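PDB 1DDZ: carbonic anhydrase from Porphyridium purpureum, which probably catalyses the reversible, zinc-dependent hydration of carbon dioxide to hydrogencarbonate and a proton, as a member of the beta-class carbonic anhydrases. Local coordinates for residues F17-P28 with R432-H443; W455-V466 with D477-N485. All coordinates share one frame; numbering follows the deposited sequence.

Contact 1 of 2, residues F17-P28 with R432-H443; sequences FIELEAKLVAQP and RLIEINVLEQMH
Phe-17 lies flat against His-443 in an offset stack, with ring centroids 4.4 Å apart and planes within 10° of parallel. His-443 CB sits over the phenyl face, 3.9 Å from the centroid of the Phe-17 ring. Leu-20 CD1, from the next turn of the same helix, covers the opposite face. Leu-439 CD1 closes the edge, 3.6 Å from Phe-17 CD1, and Met-442 CB meets the rim at CE1 and CZ. The ring is thus held on both faces and along its edge.

Leu-24 is a second tight point, a knob in a hole made by Arg-432, Glu-435, Ile-436 and Leu-439. With CG anti to the backbone N (chi1 162°), its CD2 comes 4.1 Å from Ile-436 CG1 and its CD1 lies beside Glu-435 OE1.

Arg-432 grips one carbonyl end-on. NH1 and NH2 reach Gln-27 O at 2.8 and 2.6 Å, with the oxygen close to the guanidinium plane. NH1 also forms a salt bridge with Glu-435 OE1. A methionine in place of Arg-432 has no such donors, which would probably leave Gln-27 O without these two bonds and Glu-435 OE1 without its charged mate. A water links Pro-28 O to Glu-435 OE2, which is also hydrogen-bonded to Tyr-385 OH and Gly-30 N.

Water fills in where the packing is looser. Glu-21 OE2 and Glu-440 OE2 stand 5.9 Å apart, and one water donates to both, which may ease their like charges.

The two helices run nearly antiparallel. Helix 12-25 also rests on strand 476-481, through Phe-17 and Leu-20 on Val-481 and Leu-24 on Met-478. Ile-436 touches Val-412 of helix 407-414, and His-443 packs on Arg-414 of the second subunit.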
loop_
_atom_site.group_PDB
_atom_site.type_symbol
_atom_site.label_atom_id
_atom_site.label_comp_id
_atom_site.label_asym_id
_atom_site.label_seq_id
_atom_site.Cartn_x
_atom_site.Cartn_y
_atom_site.Cartn_z
ATOM N N PHE A 17 -2.243 23.980 -13.741
ATOM C CA PHE A 17 -2.912 23.998 -12.457
ATOM C C PHE A 17 -2.877 25.321 -11.717
ATOM O O PHE A 17 -3.861 25.671 -11.082
ATOM C CB PHE A 17 -2.571 22.782 -11.597
ATOM C CG PHE A 17 -3.424 21.577 -11.920
ATOM C CD1 PHE A 17 -4.582 21.320 -11.198
ATOM C CD2 PHE A 17 -3.140 20.782 -13.017
ATOM C CE1 PHE A 17 -5.445 20.295 -11.568
ATOM C CE2 PHE A 17 -3.994 19.756 -13.393
ATOM C CZ PHE A 17 -5.146 19.516 -12.674
ATOM N N ILE A 18 -1.822 26.109 -11.918
ATOM C CA ILE A 18 -1.726 27.424 -11.300
ATOM C C ILE A 18 -2.894 28.244 -11.860
ATOM O O ILE A 18 -3.594 28.930 -11.132
ATOM C CB ILE A 18 -0.400 28.097 -11.656
ATOM C CG1 ILE A 18 0.726 27.483 -10.831
ATOM C CG2 ILE A 18 -0.476 29.593 -11.392
ATOM C CD1 ILE A 18 2.111 27.839 -11.338
ATOM N N GLU A 19 -3.154 28.075 -13.146
ATOM C CA GLU A 19 -4.250 28.750 -13.831
ATOM C C GLU A 19 -5.620 28.287 -13.274
ATOM O O GLU A 19 -6.509 29.098 -13.037
ATOM C CB GLU A 19 -4.151 28.400 -15.304
ATOM C CG GLU A 19 -4.725 29.380 -16.267
ATOM C CD GLU A 19 -4.202 29.124 -17.678
ATOM O OE1 GLU A 19 -5.026 28.885 -18.592
ATOM O OE2 GLU A 19 -2.963 29.147 -17.874
ATOM N N LEU A 20 -5.770 26.980 -13.050
ATOM C CA LEU A 20 -7.007 26.429 -12.512
ATOM C C LEU A 20 -7.233 26.879 -11.066
ATOM O O LEU A 20 -8.340 27.124 -10.636
ATOM C CB LEU A 20 -6.977 24.905 -12.590
ATOM C CG LEU A 20 -7.098 24.300 -13.982
ATOM C CD1 LEU A 20 -7.103 22.787 -13.873
ATOM C CD2 LEU A 20 -8.364 24.797 -14.649
ATOM N N GLU A 21 -6.170 26.997 -10.305
ATOM C CA GLU A 21 -6.308 27.433 -8.929
ATOM C C GLU A 21 -6.832 28.875 -8.868
ATOM O O GLU A 21 -7.702 29.196 -8.052
ATOM C CB GLU A 21 -4.976 27.328 -8.199
ATOM C CG GLU A 21 -5.124 27.680 -6.762
ATOM C CD GLU A 21 -3.814 27.671 -6.046
ATOM O OE1 GLU A 21 -3.555 28.657 -5.318
ATOM O OE2 GLU A 21 -3.046 26.688 -6.203
ATOM N N ALA A 22 -6.314 29.730 -9.742
ATOM C CA ALA A 22 -6.746 31.130 -9.811
ATOM C C ALA A 22 -8.237 31.192 -10.150
ATOM O O ALA A 22 -9.019 31.910 -9.527
ATOM C CB ALA A 22 -5.946 31.865 -10.860
ATOM N N LYS A 23 -8.645 30.372 -11.104
ATOM C CA LYS A 23 -10.043 30.331 -11.502
ATOM C C LYS A 23 -10.934 29.898 -10.331
ATOM O O LYS A 23 -12.004 30.466 -10.108
ATOM C CB LYS A 23 -10.214 29.412 -12.721
ATOM C CG LYS A 23 -11.652 29.178 -13.137
ATOM C CD LYS A 23 -11.751 28.318 -14.398
ATOM C CE LYS A 23 -13.129 27.656 -14.500
ATOM N NZ LYS A 23 -13.337 26.685 -13.375
ATOM N N LEU A 24 -10.470 28.939 -9.542
ATOM C CA LEU A 24 -11.260 28.457 -8.403
ATOM C C LEU A 24 -11.363 29.506 -7.293
ATOM O O LEU A 24 -12.442 29.821 -6.804
ATOM C CB LEU A 24 -10.647 27.161 -7.852
ATOM C CG LEU A 24 -11.017 26.692 -6.440
ATOM C CD1 LEU A 24 -12.538 26.533 -6.302
ATOM C CD2 LEU A 24 -10.307 25.376 -6.159
ATOM N N VAL A 25 -10.203 30.028 -6.913
ATOM C CA VAL A 25 -10.045 31.018 -5.864
ATOM C C VAL A 25 -10.788 32.347 -6.111
ATOM O O VAL A 25 -11.071 33.091 -5.176
ATOM C CB VAL A 25 -8.544 31.199 -5.616
ATOM C CG1 VAL A 25 -8.240 32.517 -5.010
ATOM C CG2 VAL A 25 -8.057 30.077 -4.733
ATOM N N ALA A 26 -11.151 32.606 -7.363
ATOM C CA ALA A 26 -11.885 33.814 -7.706
ATOM C C ALA A 26 -13.390 33.680 -7.393
ATOM O O ALA A 26 -14.128 34.654 -7.501
ATOM C CB ALA A 26 -11.684 34.141 -9.176
ATOM N N GLN A 27 -13.844 32.466 -7.078
ATOM C CA GLN A 27 -15.243 32.198 -6.746
ATOM C C GLN A 27 -15.260 31.878 -5.258
ATOM O O GLN A 27 -14.347 31.241 -4.740
ATOM C CB GLN A 27 -15.766 31.004 -7.561
ATOM C CG GLN A 27 -15.656 31.208 -9.066
ATOM C CD GLN A 27 -16.107 29.997 -9.869
ATOM O OE1 GLN A 27 -17.276 29.895 -10.278
ATOM N NE2 GLN A 27 -15.190 29.069 -10.092
ATOM N N PRO A 28 -16.302 32.297 -4.548
ATOM C CA PRO A 28 -16.306 31.993 -3.118
ATOM C C PRO A 28 -16.618 30.518 -2.849
ATOM O O PRO A 28 -17.310 29.857 -3.630
ATOM C CB PRO A 28 -17.406 32.921 -2.553
ATOM C CG PRO A 28 -17.757 33.863 -3.715
ATOM C CD PRO A 28 -17.527 33.021 -4.937
ATOM N N ARG A 432 -13.884 25.121 1.339
ATOM C CA ARG A 432 -12.858 25.604 0.411
ATOM C C ARG A 432 -11.752 24.560 0.335
ATOM O O ARG A 432 -11.240 24.260 -0.750
ATOM C CB ARG A 432 -12.273 26.951 0.855
ATOM C CG ARG A 432 -11.204 27.502 -0.097
ATOM C CD ARG A 432 -11.768 27.728 -1.498
ATOM N NE ARG A 432 -11.783 29.150 -1.832
ATOM C CZ ARG A 432 -12.512 29.705 -2.794
ATOM N NH1 ARG A 432 -13.328 28.977 -3.538
ATOM N NH2 ARG A 432 -12.352 30.987 -3.063
ATOM N N LEU A 433 -11.387 24.023 1.493
ATOM C CA LEU A 433 -10.352 22.986 1.584
ATOM C C LEU A 433 -10.771 21.791 0.722
ATOM O O LEU A 433 -9.956 21.179 0.041
ATOM C CB LEU A 433 -10.212 22.518 3.032
ATOM C CG LEU A 433 -8.898 21.973 3.615
ATOM C CD1 LEU A 433 -9.254 20.854 4.551
ATOM C CD2 LEU A 433 -7.920 21.508 2.565
ATOM N N ILE A 434 -12.054 21.472 0.777
ATOM C CA ILE A 434 -12.645 20.370 0.026
ATOM C C ILE A 434 -12.484 20.626 -1.472
ATOM O O ILE A 434 -12.209 19.716 -2.245
ATOM C CB ILE A 434 -14.158 20.223 0.426
ATOM C CG1 ILE A 434 -14.270 19.616 1.819
ATOM C CG2 ILE A 434 -14.949 19.426 -0.585
ATOM C CD1 ILE A 434 -15.691 19.424 2.230
ATOM N N GLU A 435 -12.623 21.885 -1.876
ATOM C CA GLU A 435 -12.503 22.267 -3.278
ATOM C C GLU A 435 -11.066 22.152 -3.763
ATOM O O GLU A 435 -10.797 21.665 -4.869
ATOM C CB GLU A 435 -12.983 23.711 -3.469
ATOM C CG GLU A 435 -14.466 23.903 -3.284
ATOM C CD GLU A 435 -14.878 25.378 -3.208
ATOM O OE1 GLU A 435 -14.067 26.198 -2.761
ATOM O OE2 GLU A 435 -16.011 25.709 -3.612
ATOM N N ILE A 436 -10.157 22.692 -2.974
ATOM C CA ILE A 436 -8.743 22.658 -3.300
ATOM C C ILE A 436 -8.232 21.201 -3.264
ATOM O O ILE A 436 -7.335 20.827 -4.037
ATOM C CB ILE A 436 -7.975 23.551 -2.336
ATOM C CG1 ILE A 436 -8.449 25.001 -2.513
ATOM C CG2 ILE A 436 -6.488 23.434 -2.565
ATOM C CD1 ILE A 436 -7.822 25.969 -1.480
ATOM N N ASN A 437 -8.827 20.374 -2.401
ATOM C CA ASN A 437 -8.449 18.962 -2.326
ATOM C C ASN A 437 -8.773 18.276 -3.657
ATOM O O ASN A 437 -7.940 17.574 -4.213
ATOM C CB ASN A 437 -9.143 18.265 -1.162
ATOM C CG ASN A 437 -8.787 16.788 -1.067
ATOM O OD1 ASN A 437 -9.648 15.938 -1.222
ATOM N ND2 ASN A 437 -7.520 16.487 -0.825
ATOM N N VAL A 438 -9.940 18.572 -4.219
ATOM C CA VAL A 438 -10.354 18.022 -5.523
ATOM C C VAL A 438 -9.363 18.463 -6.613
ATOM O O VAL A 438 -8.953 17.662 -7.460
ATOM C CB VAL A 438 -11.792 18.518 -5.922
ATOM C CG1 VAL A 438 -12.128 18.141 -7.339
ATOM C CG2 VAL A 438 -12.820 17.931 -5.008
ATOM N N LEU A 439 -8.989 19.745 -6.589
ATOM C CA LEU A 439 -8.052 20.326 -7.559
ATOM C C LEU A 439 -6.678 19.625 -7.454
ATOM O O LEU A 439 -6.087 19.194 -8.444
ATOM C CB LEU A 439 -7.938 21.825 -7.263
ATOM C CG LEU A 439 -7.475 22.817 -8.322
ATOM C CD1 LEU A 439 -5.989 22.916 -8.321
ATOM C CD2 LEU A 439 -8.008 22.424 -9.671
ATOM N N GLU A 440 -6.215 19.469 -6.228
ATOM C CA GLU A 440 -4.953 18.825 -5.945
ATOM C C GLU A 440 -5.022 17.358 -6.408
ATOM O O GLU A 440 -4.095 16.859 -7.040
ATOM C CB GLU A 440 -4.696 18.919 -4.446
ATOM C CG GLU A 440 -3.242 19.084 -4.025
ATOM C CD GLU A 440 -2.650 20.442 -4.409
ATOM O OE1 GLU A 440 -2.099 20.562 -5.518
ATOM O OE2 GLU A 440 -2.695 21.382 -3.585
ATOM N N GLN A 441 -6.155 16.686 -6.176
ATOM C CA GLN A 441 -6.301 15.277 -6.581
ATOM C C GLN A 441 -6.349 15.136 -8.099
ATOM O O GLN A 441 -5.812 14.182 -8.643
ATOM C CB GLN A 441 -7.500 14.609 -5.905
ATOM C CG GLN A 441 -7.455 14.685 -4.381
ATOM C CD GLN A 441 -6.087 14.379 -3.808
ATOM O OE1 GLN A 441 -5.506 13.347 -4.102
ATOM N NE2 GLN A 441 -5.569 15.277 -2.983
ATOM N N MET A 442 -6.946 16.110 -8.783
ATOM C CA MET A 442 -6.989 16.117 -10.245
ATOM C C MET A 442 -5.555 16.225 -10.749
ATOM O O MET A 442 -5.164 15.571 -11.717
ATOM C CB MET A 442 -7.680 17.354 -10.756
ATOM C CG MET A 442 -9.165 17.373 -10.723
ATOM S SD MET A 442 -9.610 19.091 -11.134
ATOM C CE MET A 442 -9.198 19.154 -12.801
ATOM N N HIS A 443 -4.795 17.122 -10.127
ATOM C CA HIS A 443 -3.410 17.331 -10.493
ATOM C C HIS A 443 -2.705 15.985 -10.446
ATOM O O HIS A 443 -2.103 15.588 -11.436
ATOM C CB HIS A 443 -2.739 18.323 -9.541
ATOM C CG HIS A 443 -1.456 18.899 -10.070
ATOM N ND1 HIS A 443 -0.916 20.080 -9.601
ATOM C CD2 HIS A 443 -0.595 18.445 -11.011
ATOM C CE1 HIS A 443 0.221 20.325 -10.221
ATOM N NE2 HIS A 443 0.442 19.349 -11.082
HETATM O O HOH W 1 -3.701 23.745 -5.307
HETATM O O HOH W 2 -16.429 27.771 -5.275
#

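Contact 2 of 2, residues W455-V466 with D477-N485; sequences WDAGQELEVQGV and DMGVVAKAN
The indole of Trp-455, its CG anti to the carbonyl carbon (chi1 -83°), is laid with one face against the backbone of Lys-483 and Ala-484. Lys-483 CA stands over the centre of the six-membered ring, 3.7 Å from its centroid. The extended Lys-483 side chain slides past the indole in the opposite direction, its CE 3.3 Å from Trp-455 O. The Val-481 side chain crosses that of Trp-455 at about a right angle, with CG1 3.7 Å from CH2 of Trp-455. In the ring plane, Trp-455 NE1 donates to a lone pair of Leu-461 O at 2.7 Å, which fixes the turn of the indole.

Beyond this corner the segments form a beta hairpin of the domain's mixed sheet, whose strand 476-481 is outermost within this chain and the one antiparallel strand. Val-463 and Val-481 are a hydrogen-bonded pair: Val-463 N donates to Val-481 O at 2.9 Å, and Val-481 N to Val-463 O at 2.8 Å. Their side chains share one face of the sheet. Those of Gln-464 and Val-480 share the other. Gly-465 N donates to Gly-479 O. Met-478 N reaches Gly-465 O from above its carbonyl plane. Asp-477 OD1 accepts from Gly-479 N in an Asx turn.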
loop_
_atom_site.group_PDB
_atom_site.type_symbol
_atom_site.label_atom_id
_atom_site.label_comp_id
_atom_site.label_asym_id
_atom_site.label_seq_id
_atom_site.Cartn_x
_atom_site.Cartn_y
_atom_site.Cartn_z
ATOM N N TRP A 455 -1.982 10.355 -22.819
ATOM C CA TRP A 455 -1.973 11.645 -23.504
ATOM C C TRP A 455 -0.971 11.700 -24.626
ATOM O O TRP A 455 -1.342 11.967 -25.775
ATOM C CB TRP A 455 -1.719 12.808 -22.542
ATOM C CG TRP A 455 -2.954 13.254 -21.858
ATOM C CD1 TRP A 455 -4.246 13.003 -22.242
ATOM C CD2 TRP A 455 -3.036 14.043 -20.677
ATOM N NE1 TRP A 455 -5.120 13.590 -21.376
ATOM C CE2 TRP A 455 -4.410 14.243 -20.404
ATOM C CE3 TRP A 455 -2.083 14.615 -19.824
ATOM C CZ2 TRP A 455 -4.857 14.991 -19.316
ATOM C CZ3 TRP A 455 -2.525 15.360 -18.743
ATOM C CH2 TRP A 455 -3.905 15.543 -18.500
ATOM N N ASP A 456 0.299 11.443 -24.329
ATOM C CA ASP A 456 1.257 11.513 -25.412
ATOM C C ASP A 456 1.167 10.330 -26.395
ATOM O O ASP A 456 1.955 10.219 -27.332
ATOM C CB ASP A 456 2.673 11.868 -24.931
ATOM C CG ASP A 456 3.199 10.922 -23.915
ATOM O OD1 ASP A 456 3.887 11.385 -22.983
ATOM O OD2 ASP A 456 2.953 9.713 -24.060
ATOM N N ALA A 457 0.175 9.468 -26.174
ATOM C CA ALA A 457 -0.122 8.349 -27.061
ATOM C C ALA A 457 -1.276 8.836 -27.949
ATOM O O ALA A 457 -1.784 8.094 -28.795
ATOM C CB ALA A 457 -0.570 7.131 -26.270
ATOM N N GLY A 458 -1.722 10.070 -27.705
ATOM C CA GLY A 458 -2.806 10.666 -28.472
ATOM C C GLY A 458 -4.192 10.134 -28.157
ATOM O O GLY A 458 -5.104 10.243 -28.975
ATOM N N GLN A 459 -4.360 9.566 -26.970
ATOM C CA GLN A 459 -5.640 9.008 -26.547
ATOM C C GLN A 459 -6.516 10.110 -25.910
ATOM O O GLN A 459 -6.039 10.836 -25.030
ATOM C CB GLN A 459 -5.352 7.886 -25.538
ATOM C CG GLN A 459 -6.558 7.148 -24.979
ATOM C CD GLN A 459 -6.164 6.049 -24.005
ATOM O OE1 GLN A 459 -5.208 5.319 -24.236
ATOM N NE2 GLN A 459 -6.903 5.924 -22.919
ATOM N N GLU A 460 -7.774 10.241 -26.352
ATOM C CA GLU A 460 -8.700 11.244 -25.799
ATOM C C GLU A 460 -8.959 10.910 -24.338
ATOM O O GLU A 460 -9.562 9.882 -24.032
ATOM C CB GLU A 460 -10.056 11.226 -26.505
ATOM C CG GLU A 460 -10.124 11.899 -27.844
ATOM C CD GLU A 460 -11.479 11.695 -28.521
ATOM O OE1 GLU A 460 -12.019 12.686 -29.062
ATOM O OE2 GLU A 460 -12.004 10.552 -28.523
ATOM N N LEU A 461 -8.523 11.781 -23.439
ATOM C CA LEU A 461 -8.722 11.562 -22.028
ATOM C C LEU A 461 -8.813 12.895 -21.312
ATOM O O LEU A 461 -7.824 13.590 -21.140
ATOM C CB LEU A 461 -7.570 10.739 -21.450
ATOM C CG LEU A 461 -7.666 10.457 -19.948
ATOM C CD1 LEU A 461 -8.851 9.549 -19.645
ATOM C CD2 LEU A 461 -6.405 9.786 -19.522
ATOM N N GLU A 462 -10.008 13.221 -20.850
ATOM C CA GLU A 462 -10.259 14.458 -20.125
ATOM C C GLU A 462 -10.317 14.213 -18.620
ATOM O O GLU A 462 -10.961 13.278 -18.162
ATOM C CB GLU A 462 -11.583 15.034 -20.615
ATOM C CG GLU A 462 -12.130 16.191 -19.823
ATOM C CD GLU A 462 -13.443 16.696 -20.381
ATOM O OE1 GLU A 462 -14.503 16.171 -19.975
ATOM O OE2 GLU A 462 -13.416 17.613 -21.234
ATOM N N VAL A 463 -9.575 14.992 -17.855
ATOM C CA VAL A 463 -9.602 14.857 -16.399
ATOM C C VAL A 463 -10.429 16.030 -15.880
ATOM O O VAL A 463 -10.033 17.186 -16.018
ATOM C CB VAL A 463 -8.193 14.904 -15.782
ATOM C CG1 VAL A 463 -8.286 14.759 -14.268
ATOM C CG2 VAL A 463 -7.304 13.801 -16.384
ATOM N N GLN A 464 -11.584 15.725 -15.310
ATOM C CA GLN A 464 -12.517 16.722 -14.787
ATOM C C GLN A 464 -12.585 16.729 -13.253
ATOM O O GLN A 464 -12.538 15.678 -12.599
ATOM C CB GLN A 464 -13.903 16.442 -15.390
ATOM C CG GLN A 464 -15.071 17.194 -14.789
ATOM C CD GLN A 464 -15.175 18.639 -15.263
ATOM O OE1 GLN A 464 -14.939 19.581 -14.498
ATOM N NE2 GLN A 464 -15.555 18.815 -16.506
ATOM N N GLY A 465 -12.652 17.928 -12.688
ATOM C CA GLY A 465 -12.745 18.116 -11.246
ATOM C C GLY A 465 -14.155 18.634 -11.000
ATOM O O GLY A 465 -14.634 19.519 -11.728
ATOM N N VAL A 466 -14.803 18.151 -9.949
ATOM C CA VAL A 466 -16.198 18.500 -9.701
ATOM C C VAL A 466 -16.474 18.469 -8.189
ATOM O O VAL A 466 -15.718 17.848 -7.446
ATOM C CB VAL A 466 -17.075 17.453 -10.517
ATOM C CG1 VAL A 466 -17.802 16.479 -9.628
ATOM C CG2 VAL A 466 -17.977 18.128 -11.519
ATOM N N ASP A 477 -17.993 23.075 -11.143
ATOM C CA ASP A 477 -16.733 22.863 -11.836
ATOM C C ASP A 477 -15.520 23.276 -11.040
ATOM O O ASP A 477 -15.485 24.366 -10.499
ATOM C CB ASP A 477 -16.774 23.617 -13.162
ATOM C CG ASP A 477 -15.685 23.184 -14.135
ATOM O OD1 ASP A 477 -14.843 22.328 -13.795
ATOM O OD2 ASP A 477 -15.689 23.703 -15.272
ATOM N N MET A 478 -14.561 22.359 -10.906
ATOM C CA MET A 478 -13.330 22.653 -10.196
ATOM C C MET A 478 -12.202 22.762 -11.209
ATOM O O MET A 478 -11.060 23.064 -10.865
ATOM C CB MET A 478 -13.011 21.579 -9.152
ATOM C CG MET A 478 -13.970 21.523 -7.961
ATOM S SD MET A 478 -13.895 22.969 -6.890
ATOM C CE MET A 478 -15.284 23.896 -7.540
ATOM N N GLY A 479 -12.521 22.472 -12.459
ATOM C CA GLY A 479 -11.529 22.554 -13.507
ATOM C C GLY A 479 -11.556 21.314 -14.382
ATOM O O GLY A 479 -12.125 20.289 -14.009
ATOM N N VAL A 480 -10.980 21.421 -15.572
ATOM C CA VAL A 480 -10.910 20.303 -16.491
ATOM C C VAL A 480 -9.576 20.445 -17.212
ATOM O O VAL A 480 -9.082 21.563 -17.357
ATOM C CB VAL A 480 -12.071 20.334 -17.475
ATOM C CG1 VAL A 480 -11.924 21.484 -18.427
ATOM C CG2 VAL A 480 -12.160 19.015 -18.216
ATOM N N VAL A 481 -8.928 19.325 -17.528
ATOM C CA VAL A 481 -7.645 19.342 -18.233
ATOM C C VAL A 481 -7.754 18.313 -19.335
ATOM O O VAL A 481 -8.049 17.139 -19.081
ATOM C CB VAL A 481 -6.464 18.922 -17.338
ATOM C CG1 VAL A 481 -5.165 19.002 -18.127
ATOM C CG2 VAL A 481 -6.363 19.768 -16.112
ATOM N N ALA A 482 -7.549 18.748 -20.567
ATOM C CA ALA A 482 -7.622 17.847 -21.712
ATOM C C ALA A 482 -6.268 17.274 -22.082
ATOM O O ALA A 482 -6.194 16.260 -22.749
ATOM C CB ALA A 482 -8.221 18.558 -22.905
ATOM N N LYS A 483 -5.201 17.974 -21.743
ATOM C CA LYS A 483 -3.864 17.484 -22.039
ATOM C C LYS A 483 -2.867 18.512 -21.554
ATOM O O LYS A 483 -3.036 19.697 -21.796
ATOM C CB LYS A 483 -3.681 17.271 -23.538
ATOM C CG LYS A 483 -2.482 16.417 -23.898
ATOM C CD LYS A 483 -2.315 16.333 -25.407
ATOM C CE LYS A 483 -1.290 15.279 -25.790
ATOM N NZ LYS A 483 -0.975 15.303 -27.251
ATOM N N ALA A 484 -1.829 18.041 -20.883
ATOM C CA ALA A 484 -0.800 18.904 -20.346
ATOM C C ALA A 484 0.420 18.044 -20.006
ATOM O O ALA A 484 0.373 17.155 -19.149
ATOM C CB ALA A 484 -1.320 19.630 -19.104
ATOM N N ASN A 485 1.509 18.300 -20.707
ATOM C CA ASN A 485 2.736 17.563 -20.490
ATOM C C ASN A 485 3.286 17.888 -19.124
ATOM O O ASN A 485 3.289 19.045 -18.711
ATOM C CB ASN A 485 3.767 17.938 -21.544
ATOM C CG ASN A 485 5.025 17.145 -21.406
ATOM O OD1 ASN A 485 6.025 17.636 -20.891
ATOM N ND2 ASN A 485 4.969 15.878 -21.805
HETATM O O HOH W 3 -8.196 14.780 -24.193
#

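How the contacts relate
Both contacts are largely buried. Contact 1 brings the N-terminal helix 12-25 against helix 426-447 of the C-terminal half; contact 2 lies in that half's sheet. They touch directly: Met-442 SD packs on Gly-465 CA, and Leu-439 CD2 meets Met-478 O. Strand 476-481 is common ground, since it pairs within contact 2 and carries the helix 12-25 of contact 1. Contact 1 joins distant parts of the chain by interlocking side chains and an arginine-carbonyl grip. Contact 2 joins near neighbours, mostly by backbone bonds. Each has a more open fringe: the acidic, water-bridged flank of contact 1, and Ala-482 and Lys-483 of contact 2.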